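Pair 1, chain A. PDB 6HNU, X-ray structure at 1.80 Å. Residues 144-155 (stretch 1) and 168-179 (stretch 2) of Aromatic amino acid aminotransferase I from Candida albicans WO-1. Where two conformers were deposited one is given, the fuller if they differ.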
# COMPACT_ATOMS: atom_id res chain seq x y z
N ALA A 144 3.55 -7.35 0.66
CA ALA A 144 4.52 -8.00 1.56
C ALA A 144 5.66 -8.62 0.73
O ALA A 144 6.80 -8.51 1.14
CB ALA A 144 3.86 -9.00 2.48
N TRP A 145 5.36 -9.20 -0.45
CA TRP A 145 6.38 -9.78 -1.35
C TRP A 145 7.29 -8.68 -1.92
O TRP A 145 8.56 -8.81 -1.91
CB TRP A 145 5.68 -10.60 -2.44
CG TRP A 145 6.65 -11.02 -3.49
CD1 TRP A 145 6.60 -10.70 -4.82
CD2 TRP A 145 7.82 -11.85 -3.31
NE1 TRP A 145 7.69 -11.22 -5.47
CE2 TRP A 145 8.43 -11.96 -4.58
CE3 TRP A 145 8.44 -12.44 -2.20
CZ2 TRP A 145 9.62 -12.65 -4.78
CZ3 TRP A 145 9.60 -13.16 -2.41
CH2 TRP A 145 10.16 -13.26 -3.68
N ASP A 146 6.71 -7.58 -2.39
CA ASP A 146 7.49 -6.44 -2.91
C ASP A 146 8.45 -5.98 -1.82
O ASP A 146 9.68 -5.87 -2.11
CB ASP A 146 6.58 -5.32 -3.41
CG ASP A 146 7.35 -4.19 -4.07
OD1 ASP A 146 7.99 -4.44 -5.07
OD2 ASP A 146 7.24 -3.08 -3.61
N SER A 147 7.94 -5.84 -0.60
CA SER A 147 8.73 -5.40 0.59
C SER A 147 9.78 -6.43 0.98
O SER A 147 10.88 -5.97 1.38
CB SER A 147 7.85 -5.07 1.77
OG SER A 147 6.96 -4.02 1.41
N THR A 148 9.50 -7.74 0.83
CA THR A 148 10.49 -8.82 1.08
C THR A 148 11.69 -8.64 0.15
O THR A 148 12.84 -8.71 0.62
CB THR A 148 9.84 -10.20 0.93
OG1 THR A 148 8.75 -10.26 1.87
CG2 THR A 148 10.83 -11.32 1.09
N LEU A 149 11.44 -8.48 -1.14
CA LEU A 149 12.53 -8.30 -2.13
C LEU A 149 13.31 -7.04 -1.76
O LEU A 149 14.55 -7.07 -1.80
CB LEU A 149 11.90 -8.18 -3.52
CG LEU A 149 11.40 -9.48 -4.15
CD1 LEU A 149 10.44 -9.15 -5.26
CD2 LEU A 149 12.56 -10.30 -4.66
N ARG A 150 12.64 -5.99 -1.27
CA ARG A 150 13.38 -4.73 -0.96
C ARG A 150 14.22 -4.85 0.32
O ARG A 150 15.15 -4.03 0.45
CB ARG A 150 12.45 -3.52 -0.91
CG ARG A 150 11.75 -3.26 -2.23
CD ARG A 150 10.60 -2.27 -2.13
NE ARG A 150 11.12 -0.92 -2.14
CZ ARG A 150 10.38 0.19 -2.09
NH1 ARG A 150 10.98 1.35 -2.18
NH2 ARG A 150 9.07 0.14 -1.96
N THR A 151 13.87 -5.76 1.23
CA THR A 151 14.51 -5.97 2.54
C THR A 151 15.72 -6.90 2.38
O THR A 151 16.74 -6.61 3.01
CB THR A 151 13.47 -6.51 3.53
OG1 THR A 151 12.45 -5.50 3.59
CG2 THR A 151 14.04 -6.85 4.88
N PHE A 152 15.63 -7.95 1.54
CA PHE A 152 16.67 -9.02 1.51
C PHE A 152 17.48 -9.03 0.20
O PHE A 152 18.44 -9.79 0.16
CB PHE A 152 16.03 -10.37 1.75
CG PHE A 152 15.40 -10.49 3.11
CD1 PHE A 152 16.17 -10.42 4.26
CD2 PHE A 152 14.03 -10.61 3.25
CE1 PHE A 152 15.60 -10.54 5.51
CE2 PHE A 152 13.46 -10.70 4.50
CZ PHE A 152 14.24 -10.66 5.63
N CYS A 153 17.15 -8.22 -0.78
CA CYS A 153 17.77 -8.30 -2.13
C CYS A 153 18.24 -6.95 -2.65
O CYS A 153 17.46 -5.99 -2.56
CB CYS A 153 16.78 -8.88 -3.12
SG CYS A 153 16.23 -10.56 -2.67
N SER A 154 19.47 -6.90 -3.19
CA SER A 154 20.01 -5.81 -4.02
C SER A 154 19.94 -6.28 -5.47
O SER A 154 19.89 -7.54 -5.70
CB SER A 154 21.43 -5.43 -3.60
OG SER A 154 21.59 -5.32 -2.16
N LYS A 155 19.96 -5.35 -6.42
CA LYS A 155 20.01 -5.64 -7.87
C LYS A 155 21.17 -6.61 -8.15
O LYS A 155 22.26 -6.43 -7.55
CB LYS A 155 20.18 -4.35 -8.68
CG LYS A 155 20.28 -4.61 -10.17
CD LYS A 155 20.61 -3.39 -11.02
CE LYS A 155 21.26 -3.80 -12.33
NZ LYS A 155 21.45 -2.65 -13.25
N SER A 168 2.99 -12.53 -10.95
CA SER A 168 3.13 -11.24 -10.23
C SER A 168 4.40 -11.26 -9.37
O SER A 168 5.06 -10.22 -9.31
CB SER A 168 1.92 -10.90 -9.40
OG SER A 168 0.78 -10.81 -10.23
N ALA A 169 4.73 -12.40 -8.73
CA ALA A 169 5.93 -12.47 -7.87
C ALA A 169 7.19 -12.34 -8.74
O ALA A 169 8.18 -11.68 -8.31
CB ALA A 169 5.91 -13.74 -7.05
N LEU A 170 7.19 -12.95 -9.92
CA LEU A 170 8.34 -12.90 -10.84
C LEU A 170 8.47 -11.47 -11.39
O LEU A 170 9.60 -10.99 -11.48
CB LEU A 170 8.11 -13.89 -11.98
CG LEU A 170 8.09 -15.38 -11.61
CD1 LEU A 170 7.87 -16.22 -12.86
CD2 LEU A 170 9.36 -15.77 -10.89
N GLU A 171 7.37 -10.87 -11.82
CA GLU A 171 7.35 -9.45 -12.29
C GLU A 171 7.94 -8.54 -11.21
O GLU A 171 8.73 -7.66 -11.56
CB GLU A 171 5.93 -9.00 -12.62
CG GLU A 171 5.83 -7.57 -13.18
CD GLU A 171 6.66 -7.32 -14.44
OE1 GLU A 171 6.94 -8.31 -15.15
OE2 GLU A 171 7.06 -6.16 -14.70
N SER A 172 7.54 -8.70 -9.95
CA SER A 172 8.07 -7.88 -8.84
C SER A 172 9.60 -8.04 -8.78
O SER A 172 10.29 -7.00 -8.68
CB SER A 172 7.40 -8.24 -7.55
OG SER A 172 7.97 -7.51 -6.48
N ALA A 173 10.10 -9.28 -8.81
CA ALA A 173 11.54 -9.57 -8.76
C ALA A 173 12.21 -8.93 -9.99
O ALA A 173 13.32 -8.29 -9.82
CB ALA A 173 11.82 -11.05 -8.69
N ASN A 174 11.62 -9.12 -11.17
CA ASN A 174 12.18 -8.58 -12.45
C ASN A 174 12.37 -7.07 -12.33
O ASN A 174 13.45 -6.55 -12.71
CB ASN A 174 11.28 -8.91 -13.64
CG ASN A 174 11.24 -10.40 -13.91
OD1 ASN A 174 12.10 -11.13 -13.43
ND2 ASN A 174 10.29 -10.81 -14.74
N GLY A 175 11.41 -6.40 -11.72
CA GLY A 175 11.42 -4.94 -11.55
C GLY A 175 12.54 -4.49 -10.65
O GLY A 175 12.98 -3.35 -10.83
N GLN A 176 13.01 -5.33 -9.73
CA GLN A 176 14.08 -4.97 -8.79
C GLN A 176 15.43 -5.55 -9.25
O GLN A 176 16.39 -5.41 -8.49
CB GLN A 176 13.66 -5.43 -7.41
CG GLN A 176 12.39 -4.73 -6.97
CD GLN A 176 12.01 -5.11 -5.58
OE1 GLN A 176 12.86 -5.31 -4.70
NE2 GLN A 176 10.70 -5.20 -5.38
N GLY A 177 15.51 -6.09 -10.46
CA GLY A 177 16.74 -6.69 -11.00
C GLY A 177 17.18 -7.92 -10.21
O GLY A 177 18.40 -8.18 -10.14
N VAL A 178 16.24 -8.64 -9.59
CA VAL A 178 16.59 -9.85 -8.79
C VAL A 178 16.38 -11.07 -9.66
O VAL A 178 15.27 -11.23 -10.19
CB VAL A 178 15.79 -9.89 -7.48
CG1 VAL A 178 16.12 -11.13 -6.67
CG2 VAL A 178 16.04 -8.60 -6.70
N ASN A 179 17.45 -11.85 -9.83
CA ASN A 179 17.46 -13.13 -10.59
C ASN A 179 16.57 -14.17 -9.87
O ASN A 179 16.73 -14.38 -8.65
CB ASN A 179 18.89 -13.63 -10.76
CG ASN A 179 19.75 -12.61 -11.49
OD1 ASN A 179 20.74 -12.12 -10.94
ND2 ASN A 179 19.36 -12.28 -12.70
O HOH W 1 15.47 -5.03 -4.10

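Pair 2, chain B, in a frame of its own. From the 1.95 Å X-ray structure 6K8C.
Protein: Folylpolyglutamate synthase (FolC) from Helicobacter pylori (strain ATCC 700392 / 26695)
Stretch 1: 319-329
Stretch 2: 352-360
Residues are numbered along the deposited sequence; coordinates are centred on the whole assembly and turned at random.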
# COMPACT_ATOMS: atom_id res chain seq x y z
N ASP B 319 -14.45 1.73 11.27
CA ASP B 319 -15.12 1.24 12.47
C ASP B 319 -14.18 1.42 13.65
O ASP B 319 -13.56 0.48 14.15
CB ASP B 319 -15.54 -0.22 12.29
CG ASP B 319 -16.46 -0.71 13.40
OD1 ASP B 319 -16.64 0.01 14.41
OD2 ASP B 319 -17.01 -1.82 13.26
N ALA B 320 -14.08 2.67 14.11
CA ALA B 320 -13.19 2.98 15.22
C ALA B 320 -13.57 2.23 16.48
O ALA B 320 -12.70 1.75 17.22
CB ALA B 320 -13.19 4.49 15.48
N PHE B 321 -14.88 2.09 16.74
CA PHE B 321 -15.34 1.44 17.96
C PHE B 321 -14.79 0.02 18.06
O PHE B 321 -14.21 -0.36 19.08
CB PHE B 321 -16.87 1.44 18.00
CG PHE B 321 -17.44 0.62 19.13
CD1 PHE B 321 -17.59 1.17 20.39
CD2 PHE B 321 -17.82 -0.70 18.92
CE1 PHE B 321 -18.11 0.43 21.43
CE2 PHE B 321 -18.34 -1.45 19.96
CZ PHE B 321 -18.48 -0.89 21.21
N LEU B 322 -14.98 -0.78 17.01
CA LEU B 322 -14.56 -2.18 17.06
C LEU B 322 -13.04 -2.29 17.20
O LEU B 322 -12.55 -3.12 17.97
CB LEU B 322 -15.04 -2.91 15.81
CG LEU B 322 -14.73 -4.40 15.73
CD1 LEU B 322 -15.13 -5.10 17.02
CD2 LEU B 322 -15.42 -5.02 14.52
N VAL B 323 -12.30 -1.46 16.47
CA VAL B 323 -10.84 -1.53 16.53
C VAL B 323 -10.35 -1.22 17.93
O VAL B 323 -9.50 -1.93 18.49
CB VAL B 323 -10.24 -0.58 15.48
CG1 VAL B 323 -8.82 -0.18 15.86
CG2 VAL B 323 -10.28 -1.23 14.10
N LEU B 324 -10.89 -0.16 18.55
CA LEU B 324 -10.49 0.18 19.91
C LEU B 324 -10.96 -0.86 20.92
O LEU B 324 -10.27 -1.11 21.92
CB LEU B 324 -11.03 1.57 20.27
CG LEU B 324 -10.45 2.70 19.42
CD1 LEU B 324 -11.29 3.96 19.54
CD2 LEU B 324 -9.01 2.97 19.83
N GLU B 325 -12.13 -1.47 20.69
CA GLU B 325 -12.58 -2.54 21.56
C GLU B 325 -11.63 -3.73 21.50
O GLU B 325 -11.34 -4.36 22.52
CB GLU B 325 -14.00 -2.96 21.20
CG GLU B 325 -14.60 -3.97 22.15
CD GLU B 325 -15.95 -4.48 21.68
OE1 GLU B 325 -16.02 -5.08 20.59
OE2 GLU B 325 -16.94 -4.28 22.42
N ILE B 326 -11.14 -4.06 20.30
CA ILE B 326 -10.19 -5.16 20.15
C ILE B 326 -8.89 -4.84 20.88
O ILE B 326 -8.29 -5.71 21.53
CB ILE B 326 -9.97 -5.45 18.66
CG1 ILE B 326 -11.19 -6.17 18.08
CG2 ILE B 326 -8.69 -6.27 18.45
CD1 ILE B 326 -11.33 -6.02 16.57
N LEU B 327 -8.42 -3.59 20.79
CA LEU B 327 -7.14 -3.24 21.38
C LEU B 327 -7.23 -3.00 22.88
O LEU B 327 -6.23 -3.16 23.58
CB LEU B 327 -6.56 -2.00 20.70
CG LEU B 327 -6.08 -2.22 19.26
CD1 LEU B 327 -5.89 -0.90 18.53
CD2 LEU B 327 -4.80 -3.03 19.28
N LYS B 328 -8.41 -2.63 23.38
CA LYS B 328 -8.54 -2.26 24.79
C LYS B 328 -7.88 -3.21 25.78
O LYS B 328 -7.27 -2.73 26.75
CB LYS B 328 -10.03 -2.09 25.15
CG LYS B 328 -10.24 -1.67 26.59
CD LYS B 328 -11.70 -1.53 26.96
CE LYS B 328 -11.84 -1.22 28.44
NZ LYS B 328 -13.27 -1.22 28.85
N PRO B 329 -7.96 -4.54 25.63
CA PRO B 329 -7.33 -5.42 26.63
C PRO B 329 -5.84 -5.20 26.84
O PRO B 329 -5.32 -5.61 27.88
CB PRO B 329 -7.62 -6.83 26.09
CG PRO B 329 -8.89 -6.67 25.35
CD PRO B 329 -8.81 -5.32 24.70
N GLY B 352 -16.33 10.25 22.50
CA GLY B 352 -17.49 9.52 22.98
C GLY B 352 -17.34 8.02 22.83
O GLY B 352 -17.84 7.26 23.66
N ILE B 353 -16.66 7.58 21.77
CA ILE B 353 -16.38 6.15 21.62
C ILE B 353 -15.46 5.67 22.73
O ILE B 353 -15.69 4.62 23.34
CB ILE B 353 -15.76 5.88 20.23
CG1 ILE B 353 -16.78 6.19 19.13
CG2 ILE B 353 -15.27 4.44 20.13
CD1 ILE B 353 -16.18 6.28 17.75
N LEU B 354 -14.42 6.45 23.03
CA LEU B 354 -13.49 6.07 24.09
C LEU B 354 -14.19 6.06 25.44
O LEU B 354 -13.88 5.22 26.30
CB LEU B 354 -12.30 7.03 24.10
CG LEU B 354 -11.47 6.96 22.81
CD1 LEU B 354 -10.66 8.22 22.60
CD2 LEU B 354 -10.56 5.73 22.84
N GLU B 355 -15.14 6.97 25.65
CA GLU B 355 -15.88 6.97 26.91
C GLU B 355 -16.82 5.77 26.99
O GLU B 355 -16.92 5.13 28.05
CB GLU B 355 -16.65 8.28 27.06
CG GLU B 355 -15.79 9.41 27.63
CD GLU B 355 -16.30 10.79 27.25
OE1 GLU B 355 -17.52 10.94 27.01
OE2 GLU B 355 -15.48 11.74 27.21
N THR B 356 -17.50 5.43 25.89
CA THR B 356 -18.30 4.21 25.87
C THR B 356 -17.46 2.99 26.21
O THR B 356 -17.91 2.09 26.93
CB THR B 356 -18.96 4.03 24.50
OG1 THR B 356 -19.87 5.10 24.25
CG2 THR B 356 -19.70 2.70 24.42
N LEU B 357 -16.22 2.96 25.73
CA LEU B 357 -15.36 1.80 25.94
C LEU B 357 -14.67 1.79 27.30
O LEU B 357 -14.12 0.76 27.69
CB LEU B 357 -14.32 1.73 24.82
CG LEU B 357 -14.92 1.23 23.51
CD1 LEU B 357 -13.98 1.47 22.34
CD2 LEU B 357 -15.29 -0.26 23.61
N GLY B 358 -14.70 2.90 28.03
CA GLY B 358 -14.00 2.96 29.30
C GLY B 358 -12.50 3.13 29.18
O GLY B 358 -11.75 2.68 30.06
N LEU B 359 -12.03 3.78 28.12
CA LEU B 359 -10.60 4.01 27.91
C LEU B 359 -10.26 5.44 28.32
O LEU B 359 -10.84 6.40 27.79
CB LEU B 359 -10.23 3.79 26.44
CG LEU B 359 -10.07 2.35 25.95
CD1 LEU B 359 -10.13 2.30 24.42
CD2 LEU B 359 -8.77 1.74 26.46
N GLU B 360 -9.33 5.58 29.26
CA GLU B 360 -8.78 6.90 29.56
C GLU B 360 -8.14 7.48 28.32
O GLU B 360 -7.56 6.76 27.50
CB GLU B 360 -7.75 6.82 30.69
CG GLU B 360 -8.09 5.87 31.81
CD GLU B 360 -9.10 6.44 32.78
OE1 GLU B 360 -9.34 7.67 32.73
OE2 GLU B 360 -9.64 5.67 33.60

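Pair 1 and pair 2 share one backbone arrangement. In each, two helices run in roughly the same direction and cross at -35° in pair 1 and -41° in pair 2. Their axes come within 9.8 Å and 10.0 Å. The central backbones superpose with an RMSD of 0.6 Å. The buried areas are also alike, 511 and 506 Å². The chemistry of the contact differs.

Trp145(A) matches Ala320(B), and both CA-to-CB bonds point toward the partner. The indole reaches across to the other helix. Its NE1 donates a hydrogen bond to Ala169(A) O at 2.9 Å, and that oxygen lies at the ring edge. Ala320(B) has only a methyl group to offer. Ile353(B) meets it, with its CD1 4.2 Å from Ala320(B) CB.

Ser172(A) matches Ile353(B). The serine OG gives a weak hydrogen bond to Asp146(A) OD1 at 3.4 Å, and Leu149(A) CD1 lies 3.2 Å from the same OG. The isoleucine makes apolar contacts instead, including Leu324(B) CD1 to Ile353(B) CG2 at 4.1 Å.

Asp146(A) matches Phe321(B). Both start sideways and bend their ends nearer the partner. The aspartate meets polar atoms. The phenylalanine sets CE1 3.6 Å from Leu357(B) CD2.

Leu149(A) and Leu324(B) keep the same residue type, and both point toward the partner. Leu149(A) CD2 lies 4.2 Å from Val178(A) CG1. Leu324(B) CD1 packs 3.8 Å from Leu354(B) CD2, where pair 1 has the smaller Ala173(A).

Gln176(A) matches Leu357(B). Each has the largest covered area in its pair, and their side-chain centres fall 0.7 Å apart. The shape is similar, but the ends differ. Gln176(A) NE2 makes a weak hydrogen bond to Asp146(A) O at 3.5 Å. The O of water 1 lies 2.7 Å from Gln176(A) OE1 and 2.7 Å from Cys153(A) O, and so links the two stretches. Leu357(B) CD1 instead packs 3.6 Å from Leu324(B) CB.

Gly177(A) and Gly358(B) match, and both have positive phi. After them, Val178(A) and Leu359(B) return to the contact.

Cys153(A) matches Lys328(B), and both point toward the partner. Cys153(A) CB packs 3.7 Å from Val178(A) CG2. Lys328(B) extends with all four chi angles t. Its CG lies 3.7 Å from Leu359(B) CD2, and its NZ donates a very short hydrogen bond of 2.4 Å to Leu357(B) O. This is the only hydrogen bond across pair 2; the rest of its contact is mainly apolar.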